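Local coordinates for protein YSC84 (Saccharomyces cerevisiae, PDB 2A08), which acts together with LSB5 as an essential factor in actin cytoskeleton organisation, fluid-phase endocytosis and vesicle trafficking, and is represented here by its SH3 domain, at residues A[13-16]-A[17-21]. Numbering follows the deposited sequence.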
loop_
_atom_site.group_PDB
_atom_site.type_symbol
_atom_site.label_atom_id
_atom_site.label_comp_id
_atom_site.label_asym_id
_atom_site.label_seq_id
_atom_site.Cartn_x
_atom_site.Cartn_y
_atom_site.Cartn_z
ATOM N N ALA A 13 -4.691 9.172 -1.603
ATOM C CA ALA A 13 -6.055 9.276 -2.112
ATOM C C ALA A 13 -6.430 8.205 -3.147
ATOM O O ALA A 13 -7.629 7.974 -3.401
ATOM C CB ALA A 13 -6.293 10.675 -2.683
ATOM N N GLY A 14 -5.436 7.557 -3.756
ATOM C CA GLY A 14 -5.723 6.493 -4.714
ATOM C C GLY A 14 -6.670 6.958 -5.847
ATOM O O GLY A 14 -7.618 6.248 -6.219
ATOM N N GLU A 15 -6.383 8.117 -6.434
ATOM C CA GLU A 15 -7.281 8.793 -7.344
ATOM C C GLU A 15 -7.331 8.321 -8.808
ATOM O O GLU A 15 -8.235 8.715 -9.541
ATOM C CB GLU A 15 -6.939 10.293 -7.318
ATOM C CG GLU A 15 -5.623 10.637 -8.038
ATOM C CD GLU A 15 -4.329 10.330 -7.284
ATOM O OE1 GLU A 15 -4.351 9.883 -6.109
ATOM O OE2 GLU A 15 -3.255 10.552 -7.918
ATOM N N GLN A 16 -6.364 7.498 -9.226
ATOM C CA GLN A 16 -6.293 6.998 -10.619
ATOM C C GLN A 16 -6.794 5.554 -10.629
ATOM O O GLN A 16 -6.847 4.901 -9.582
ATOM C CB GLN A 16 -4.854 7.070 -11.186
ATOM C CG GLN A 16 -4.210 8.447 -11.083
ATOM C CD GLN A 16 -2.913 8.566 -11.881
ATOM O OE1 GLN A 16 -2.537 7.661 -12.620
ATOM N NE2 GLN A 16 -2.235 9.700 -11.740
ATOM N N PRO A 17 -7.159 5.044 -11.800
ATOM C CA PRO A 17 -7.599 3.653 -11.887
ATOM C C PRO A 17 -6.626 2.683 -11.263
ATOM O O PRO A 17 -5.402 2.813 -11.388
ATOM C CB PRO A 17 -7.720 3.429 -13.414
ATOM C CG PRO A 17 -8.057 4.761 -13.948
ATOM C CD PRO A 17 -7.258 5.719 -13.107
ATOM N N GLY A 18 -7.169 1.660 -10.605
ATOM C CA GLY A 18 -6.320 0.628 -10.076
ATOM C C GLY A 18 -5.587 0.965 -8.815
ATOM O O GLY A 18 -4.819 0.148 -8.339
ATOM N N ASP A 19 -5.788 2.161 -8.267
ATOM C CA ASP A 19 -5.079 2.568 -7.067
ATOM C C ASP A 19 -5.779 2.093 -5.800
ATOM O O ASP A 19 -7.015 1.936 -5.781
ATOM C CB ASP A 19 -5.024 4.083 -6.945
ATOM C CG ASP A 19 -4.077 4.763 -7.901
ATOM O OD1 ASP A 19 -3.330 4.095 -8.665
ATOM O OD2 ASP A 19 -4.073 6.023 -7.943
ATOM N N LEU A 20 -4.971 1.901 -4.753
ATOM C CA LEU A 20 -5.485 1.658 -3.404
ATOM C C LEU A 20 -5.433 2.918 -2.567
ATOM O O LEU A 20 -4.362 3.505 -2.376
ATOM C CB LEU A 20 -4.670 0.580 -2.709
ATOM C CG LEU A 20 -5.044 0.218 -1.283
ATOM C CD1 LEU A 20 -6.337 -0.538 -1.278
ATOM C CD2 LEU A 20 -3.875 -0.598 -0.676
ATOM N N ALA A 21 -6.573 3.346 -2.067
ATOM C CA ALA A 21 -6.656 4.479 -1.161
ATOM C C ALA A 21 -6.460 3.994 0.252
ATOM O O ALA A 21 -6.925 2.910 0.613
ATOM C CB ALA A 21 -7.990 5.130 -1.285
HETATM O O HOH W 1 -8.840 4.236 -5.262
#
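Ala13 O lies 3.6 Å from Ala21 CB where the two limbs of a hairpin-like loop come together, between strands 5-8 and 27-30 of the SH3 domain; by its place in the fold this is the RT loop. Gly14, at positive phi, passes with its CA 3.4 Å from Asp19 CB, and a side chain here would run into the backbone of Leu20 and Ala21. Glu15 CB points away from the other limb, but the chain curls so that OE1 comes to 4.3 Å from Asp19 OD2, two like charges close together without a bond between them. At Gln16 the chain reverses in a type II beta turn ending at Asp19, closed by Asp19 N to Gln16 O at 3.2 Å, with Pro17 and Gly18 at the corners. The Asp19 carboxylate folds back across this turn: with CG beside its own backbone N (chi1 -73°), the backbone N of Gln16 donates to OD2 at 3.0 Å, approaching from 57° above the carboxylate plane. An alanine in place of Asp19 is likely to leave Gln16 N without this acceptor and the turn without its side-chain clasp. Gly18, within the turn, and Leu20, just after it, make backbone hydrogen bonds with Ile51 of strand 48-53. The chemistry implies a tip held by two bonds running in opposite directions between Gln16 and Asp19; the Gln16 N-H would tend to stabilise the negative charge of Asp19, while nearby Glu15 would oppose it.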